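Local coordinates for protein aldehyde dehydrogenase (Burkholderia thailandensis, PDB 5J6B) that probably oxidises aldehydes to carboxylic acids using an NADP-type cofactor, at residues R280-I294 with D443-G455. Residues are numbered along the deposited sequence; the frame is centred on the assembly and turned at random.
With NDP (NADPH dihydro-nicotinamide-adenine-dinucleotide phosphate), chain F.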
loop_
_atom_site.group_PDB
_atom_site.type_symbol
_atom_site.label_atom_id
_atom_site.label_comp_id
_atom_site.label_asym_id
_atom_site.label_seq_id
_atom_site.Cartn_x
_atom_site.Cartn_y
_atom_site.Cartn_z
ATOM N N ARG A 280 14.880 31.394 8.520
ATOM C CA ARG A 280 14.833 30.306 7.547
ATOM C C ARG A 280 15.194 30.795 6.148
ATOM O O ARG A 280 15.868 30.083 5.394
ATOM C CB ARG A 280 13.446 29.649 7.558
ATOM C CG ARG A 280 13.111 28.971 8.891
ATOM C CD ARG A 280 14.247 28.034 9.328
ATOM N NE ARG A 280 14.247 26.814 8.528
ATOM C CZ ARG A 280 15.233 25.928 8.482
ATOM N NH1 ARG A 280 16.345 26.119 9.187
ATOM N NH2 ARG A 280 15.102 24.846 7.724
ATOM N N LEU A 281 14.769 32.007 5.786
ATOM C CA LEU A 281 15.161 32.570 4.499
ATOM C C LEU A 281 16.674 32.728 4.415
ATOM O O LEU A 281 17.302 32.343 3.423
ATOM C CB LEU A 281 14.479 33.923 4.275
ATOM C CG LEU A 281 12.966 33.948 4.060
ATOM C CD1 LEU A 281 12.479 35.407 4.031
ATOM C CD2 LEU A 281 12.596 33.213 2.764
ATOM N N ALA A 282 17.278 33.299 5.457
ATOM C CA ALA A 282 18.726 33.466 5.458
ATOM C C ALA A 282 19.426 32.119 5.371
ATOM O O ALA A 282 20.395 31.963 4.614
ATOM C CB ALA A 282 19.156 34.243 6.700
ATOM N N PHE A 283 18.936 31.123 6.120
ATOM C CA PHE A 283 19.510 29.783 6.015
ATOM C C PHE A 283 19.379 29.243 4.591
ATOM O O PHE A 283 20.365 28.802 3.982
ATOM C CB PHE A 283 18.839 28.838 7.011
ATOM C CG PHE A 283 19.074 27.385 6.712
ATOM C CD1 PHE A 283 20.240 26.764 7.121
ATOM C CD2 PHE A 283 18.124 26.639 6.013
ATOM C CE1 PHE A 283 20.469 25.428 6.838
ATOM C CE2 PHE A 283 18.344 25.305 5.722
ATOM C CZ PHE A 283 19.525 24.700 6.142
ATOM N N GLY A 284 18.166 29.283 4.034
ATOM C CA GLY A 284 17.961 28.731 2.703
ATOM C C GLY A 284 18.757 29.452 1.628
ATOM O O GLY A 284 19.250 28.826 0.683
ATOM N N ALA A 285 18.903 30.772 1.760
ATOM C CA ALA A 285 19.574 31.548 0.717
ATOM C C ALA A 285 21.086 31.392 0.765
ATOM O O ALA A 285 21.749 31.396 -0.283
ATOM C CB ALA A 285 19.227 33.030 0.856
ATOM N N TYR A 286 21.654 31.286 1.969
ATOM C CA TYR A 286 23.087 31.463 2.137
ATOM C C TYR A 286 23.820 30.257 2.710
ATOM O O TYR A 286 25.056 30.272 2.716
ATOM C CB TYR A 286 23.362 32.691 3.015
ATOM C CG TYR A 286 22.652 33.926 2.501
ATOM C CD1 TYR A 286 22.874 34.394 1.201
ATOM C CD2 TYR A 286 21.732 34.599 3.292
ATOM C CE1 TYR A 286 22.217 35.517 0.723
ATOM C CE2 TYR A 286 21.081 35.720 2.833
ATOM C CZ TYR A 286 21.329 36.180 1.549
ATOM O OH TYR A 286 20.659 37.291 1.100
ATOM N N TYR A 287 23.107 29.222 3.173
ATOM C CA TYR A 287 23.733 27.966 3.589
ATOM C C TYR A 287 24.670 27.456 2.498
ATOM O O TYR A 287 24.303 27.389 1.325
ATOM C CB TYR A 287 22.652 26.918 3.899
ATOM C CG TYR A 287 23.149 25.495 3.974
ATOM C CD1 TYR A 287 23.638 24.975 5.162
ATOM C CD2 TYR A 287 23.126 24.667 2.858
ATOM C CE1 TYR A 287 24.099 23.669 5.238
ATOM C CE2 TYR A 287 23.593 23.357 2.921
ATOM C CZ TYR A 287 24.077 22.861 4.116
ATOM O OH TYR A 287 24.549 21.557 4.206
ATOM N N GLN A 288 25.887 27.102 2.890
ATOM C CA GLN A 288 26.911 26.673 1.935
ATOM C C GLN A 288 27.034 27.669 0.782
ATOM O O GLN A 288 27.163 27.297 -0.388
ATOM C CB GLN A 288 26.630 25.261 1.419
ATOM C CG GLN A 288 27.880 24.605 0.857
ATOM C CD GLN A 288 27.635 23.216 0.328
ATOM O OE1 GLN A 288 26.614 22.583 0.636
ATOM N NE2 GLN A 288 28.584 22.720 -0.471
ATOM N N SER A 289 26.955 28.957 1.123
ATOM C CA SER A 289 27.068 30.059 0.165
ATOM C C SER A 289 26.109 29.905 -1.017
ATOM O O SER A 289 26.430 30.255 -2.155
ATOM C CB SER A 289 28.512 30.205 -0.312
ATOM O OG SER A 289 29.384 30.243 0.816
ATOM N N GLY A 290 24.912 29.384 -0.749
ATOM C CA GLY A 290 23.922 29.254 -1.811
ATOM C C GLY A 290 24.186 28.157 -2.817
ATOM O O GLY A 290 23.462 28.057 -3.816
ATOM N N GLN A 291 25.202 27.326 -2.595
ATOM C CA GLN A 291 25.529 26.253 -3.531
ATOM C C GLN A 291 24.721 25.016 -3.159
ATOM O O GLN A 291 25.239 23.976 -2.759
ATOM C CB GLN A 291 27.030 25.982 -3.542
ATOM C CG GLN A 291 27.822 27.212 -3.926
ATOM C CD GLN A 291 29.319 26.978 -3.923
ATOM O OE1 GLN A 291 29.990 27.261 -4.906
ATOM N NE2 GLN A 291 29.847 26.466 -2.818
ATOM N N SER A 292 23.407 25.162 -3.305
ATOM C CA SER A 292 22.461 24.094 -3.041
ATOM C C SER A 292 21.442 24.059 -4.164
ATOM O O SER A 292 20.972 25.103 -4.625
ATOM C CB SER A 292 21.731 24.280 -1.706
ATOM O OG SER A 292 20.540 23.504 -1.677
ATOM N N CYS A 293 21.091 22.855 -4.586
ATOM C CA CYS A 293 20.103 22.727 -5.635
ATOM C C CYS A 293 18.718 23.195 -5.215
ATOM O O CYS A 293 17.849 23.303 -6.083
ATOM C CB CYS A 293 20.014 21.290 -6.089
ATOM S SG CYS A 293 19.949 20.121 -4.738
ATOM N N ILE A 294 18.484 23.443 -3.924
ATOM C CA ILE A 294 17.206 23.997 -3.482
ATOM C C ILE A 294 17.447 25.242 -2.643
ATOM O O ILE A 294 16.617 25.594 -1.798
ATOM C CB ILE A 294 16.352 22.967 -2.710
ATOM C CG1 ILE A 294 17.172 22.188 -1.666
ATOM C CG2 ILE A 294 15.621 22.034 -3.695
ATOM C CD1 ILE A 294 16.378 21.085 -0.948
ATOM N N ASP A 443 8.236 26.445 5.917
ATOM C CA ASP A 443 9.691 26.424 5.886
ATOM C C ASP A 443 10.102 26.713 4.445
ATOM O O ASP A 443 9.268 26.734 3.534
ATOM C CB ASP A 443 10.249 25.091 6.395
ATOM C CG ASP A 443 11.712 25.193 6.856
ATOM O OD1 ASP A 443 12.302 26.303 6.846
ATOM O OD2 ASP A 443 12.262 24.143 7.246
ATOM N N VAL A 444 11.396 26.951 4.247
ATOM C CA VAL A 444 11.941 27.299 2.935
ATOM C C VAL A 444 11.950 26.079 2.019
ATOM O O VAL A 444 11.912 24.936 2.503
ATOM C CB VAL A 444 13.360 27.878 3.065
ATOM C CG1 VAL A 444 13.300 29.306 3.599
ATOM C CG2 VAL A 444 14.206 26.971 3.956
ATOM N N PRO A 445 12.034 26.268 0.694
ATOM C CA PRO A 445 12.171 25.114 -0.205
ATOM C C PRO A 445 13.477 24.357 -0.016
ATOM O O PRO A 445 13.619 23.259 -0.569
ATOM C CB PRO A 445 12.102 25.750 -1.605
ATOM C CG PRO A 445 12.633 27.153 -1.388
ATOM C CD PRO A 445 12.057 27.547 -0.045
ATOM N N SER A 446 14.429 24.910 0.739
ATOM C CA SER A 446 15.713 24.264 0.983
ATOM C C SER A 446 15.626 23.104 1.972
ATOM O O SER A 446 16.657 22.485 2.244
ATOM C CB SER A 446 16.719 25.304 1.482
ATOM O OG SER A 446 16.582 26.509 0.737
ATOM N N PHE A 447 14.446 22.782 2.502
ATOM C CA PHE A 447 14.318 21.679 3.453
ATOM C C PHE A 447 14.238 20.333 2.743
ATOM O O PHE A 447 13.495 20.168 1.768
ATOM C CB PHE A 447 13.067 21.841 4.323
ATOM C CG PHE A 447 12.815 20.651 5.210
ATOM C CD1 PHE A 447 13.494 20.519 6.412
ATOM C CD2 PHE A 447 11.949 19.641 4.815
ATOM C CE1 PHE A 447 13.299 19.394 7.215
ATOM C CE2 PHE A 447 11.735 18.534 5.617
ATOM C CZ PHE A 447 12.424 18.408 6.817
ATOM N N ARG A 448 14.971 19.350 3.266
ATOM C CA ARG A 448 14.846 17.988 2.770
ATOM C C ARG A 448 15.175 17.029 3.899
ATOM O O ARG A 448 16.117 17.257 4.663
ATOM C CB ARG A 448 15.772 17.717 1.563
ATOM C CG ARG A 448 15.772 16.244 1.107
ATOM C CD ARG A 448 16.783 15.983 -0.008
ATOM N NE ARG A 448 16.639 14.644 -0.572
ATOM C CZ ARG A 448 17.407 14.138 -1.528
ATOM N NH1 ARG A 448 18.426 14.847 -2.012
ATOM N NH2 ARG A 448 17.169 12.911 -1.994
ATOM N N VAL A 449 14.393 15.954 3.995
ATOM C CA VAL A 449 14.677 14.836 4.887
ATOM C C VAL A 449 14.845 13.601 4.009
ATOM O O VAL A 449 14.202 13.477 2.961
ATOM C CB VAL A 449 13.581 14.666 5.969
ATOM C CG1 VAL A 449 12.227 14.391 5.360
ATOM C CG2 VAL A 449 13.969 13.584 6.997
ATOM N N ASP A 450 15.761 12.719 4.392
ATOM C CA ASP A 450 16.308 11.804 3.395
ATOM C C ASP A 450 15.416 10.604 3.091
ATOM O O ASP A 450 15.771 9.798 2.220
ATOM C CB ASP A 450 17.706 11.368 3.833
ATOM C CG ASP A 450 18.674 12.544 3.874
ATOM O OD1 ASP A 450 18.944 13.121 2.796
ATOM O OD2 ASP A 450 19.139 12.907 4.976
ATOM N N ASN A 451 14.260 10.473 3.743
ATOM C CA ASN A 451 13.303 9.460 3.321
ATOM C C ASN A 451 12.241 9.994 2.353
ATOM O O ASN A 451 11.567 9.186 1.700
ATOM C CB ASN A 451 12.612 8.820 4.537
ATOM C CG ASN A 451 11.733 9.805 5.290
ATOM O OD1 ASN A 451 12.088 10.971 5.444
ATOM N ND2 ASN A 451 10.565 9.342 5.742
ATOM N N MET A 452 12.101 11.313 2.204
ATOM C CA MET A 452 10.974 11.832 1.423
ATOM C C MET A 452 11.229 11.724 -0.082
ATOM O O MET A 452 12.382 11.771 -0.535
ATOM C CB MET A 452 10.692 13.289 1.791
ATOM C CG MET A 452 11.650 14.327 1.152
ATOM S SD MET A 452 11.488 15.969 1.910
ATOM C CE MET A 452 11.870 17.047 0.527
ATOM N N PRO A 453 10.166 11.586 -0.885
ATOM C CA PRO A 453 10.350 11.656 -2.340
ATOM C C PRO A 453 10.903 13.027 -2.695
ATOM O O PRO A 453 10.416 14.049 -2.217
ATOM C CB PRO A 453 8.933 11.439 -2.896
ATOM C CG PRO A 453 8.018 11.921 -1.778
ATOM C CD PRO A 453 8.738 11.547 -0.499
ATOM N N TYR A 454 11.952 13.046 -3.511
ATOM C CA TYR A 454 12.678 14.285 -3.778
ATOM C C TYR A 454 13.130 14.318 -5.226
ATOM O O TYR A 454 13.870 13.430 -5.671
ATOM C CB TYR A 454 13.896 14.438 -2.861
ATOM C CG TYR A 454 14.741 15.652 -3.226
ATOM C CD1 TYR A 454 14.354 16.935 -2.848
ATOM C CD2 TYR A 454 15.911 15.514 -3.964
ATOM C CE1 TYR A 454 15.124 18.045 -3.185
ATOM C CE2 TYR A 454 16.689 16.627 -4.312
ATOM C CZ TYR A 454 16.297 17.881 -3.907
ATOM O OH TYR A 454 17.067 18.973 -4.248
ATOM N N GLY A 455 12.736 15.367 -5.935
ATOM C CA GLY A 455 13.221 15.566 -7.282
ATOM C C GLY A 455 12.478 16.711 -7.936
ATOM O O GLY A 455 11.672 17.406 -7.304
HETATM P PA NDP F . 28.005 19.407 -12.966
HETATM O O1A NDP F . 26.848 19.177 -13.893
HETATM O O2A NDP F . 29.015 20.410 -13.535
HETATM O O5B NDP F . 28.771 18.052 -12.662
HETATM C C5B NDP F . 28.117 17.016 -11.898
HETATM C C4B NDP F . 28.838 15.726 -12.190
HETATM O O4B NDP F . 28.692 15.405 -13.592
HETATM C C3B NDP F . 30.352 15.746 -11.927
HETATM O O3B NDP F . 30.753 14.486 -11.395
HETATM C C2B NDP F . 30.927 15.956 -13.330
HETATM O O2B NDP F . 32.270 15.466 -13.524
HETATM C C1B NDP F . 29.963 15.096 -14.128
HETATM N N9A NDP F . 29.963 15.362 -15.566
HETATM C C8A NDP F . 29.879 16.575 -16.200
HETATM N N7A NDP F . 29.818 16.491 -17.507
HETATM C C5A NDP F . 29.878 15.127 -17.754
HETATM C C6A NDP F . 29.843 14.373 -18.942
HETATM N N6A NDP F . 29.811 14.914 -20.171
HETATM N N1A NDP F . 29.875 13.028 -18.833
HETATM C C2A NDP F . 29.977 12.481 -17.616
HETATM N N3A NDP F . 30.049 13.090 -16.430
HETATM C C4A NDP F . 29.977 14.421 -16.566
HETATM O O3 NDP F . 27.464 20.024 -11.603
HETATM P PN NDP F . 28.197 20.427 -10.246
HETATM O O1N NDP F . 29.148 19.353 -9.845
HETATM O O2N NDP F . 28.870 21.770 -10.453
HETATM O O5D NDP F . 27.009 20.600 -9.189
HETATM C C5D NDP F . 26.100 21.715 -9.165
HETATM C C4D NDP F . 24.815 21.315 -9.847
HETATM O O4D NDP F . 24.225 20.177 -9.155
HETATM C C3D NDP F . 23.750 22.424 -9.844
HETATM O O3D NDP F . 23.024 22.555 -11.061
HETATM C C2D NDP F . 22.823 21.970 -8.720
HETATM O O2D NDP F . 21.502 22.490 -8.706
HETATM C C1D NDP F . 22.857 20.465 -8.924
HETATM N N1N NDP F . 22.365 19.810 -7.718
HETATM C C2N NDP F . 21.275 18.971 -7.754
HETATM C C3N NDP F . 20.708 18.464 -6.637
HETATM C C7N NDP F . 19.565 17.481 -6.681
HETATM O O7N NDP F . 19.644 16.474 -5.956
HETATM N N7N NDP F . 18.508 17.739 -7.454
HETATM C C4N NDP F . 21.205 18.910 -5.284
HETATM C C5N NDP F . 22.563 19.504 -5.393
HETATM C C6N NDP F . 23.027 19.971 -6.537
HETATM P P2B NDP F . 33.571 16.330 -13.080
HETATM O O1X NDP F . 33.160 17.525 -12.279
HETATM O O2X NDP F . 34.400 15.317 -12.292
HETATM O O3X NDP F . 34.261 16.750 -14.393
#
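Ile294 and Ser446 bring the two backbones together, their CA atoms 4.7 Å apart, where the loop after helix 274-286 meets the type I turn Val444-Phe447. Ser446 OG donates to Ile294 O at 2.7 Å, coming in tilted from the carbonyl plane, and the same hydroxyl lies against Gly284 CA. Ile294 lays its side chain over the turn: with chi1 at 46°, CG1 sits between the backbone N and the carbonyl carbon, and CD1 ends 3.5 Å from Pro445 O and 4.0 Å from Tyr454 CE1. At the helix, Arg280 grips Asp443 side-on. Its NE reaches OD1 of Asp443 at 2.6 Å, nearly straight and in the guanidinium plane, while NH2 bonds to OD2; the guanidinium and carboxylate planes are 41° apart. Phe283 CD2 lies over one guanidinium face, toward its rim, and Tyr143 of the second subunit also hydrogen-bonds to Asp443 OD2, tying this salt bridge to the subunit interface. Val444 CG1 touches both Arg280 O and, more loosely, Leu281 CD2. At the other end, Cys293 SG is joined covalently to C4N of the NADPH nicotinamide (1.8 Å) and lies 3.1 Å from Tyr454 OH, a buried hydroxyl with no hydrogen-bond partner in the model; Arg448 CD sits over the centre of one face of the Tyr454 ring. Cys293 is probably the catalytic nucleophile, as in other aldehyde dehydrogenases; bonded to C4N, the hydride-carrying carbon, its sulfur cannot attack an aldehyde in this state.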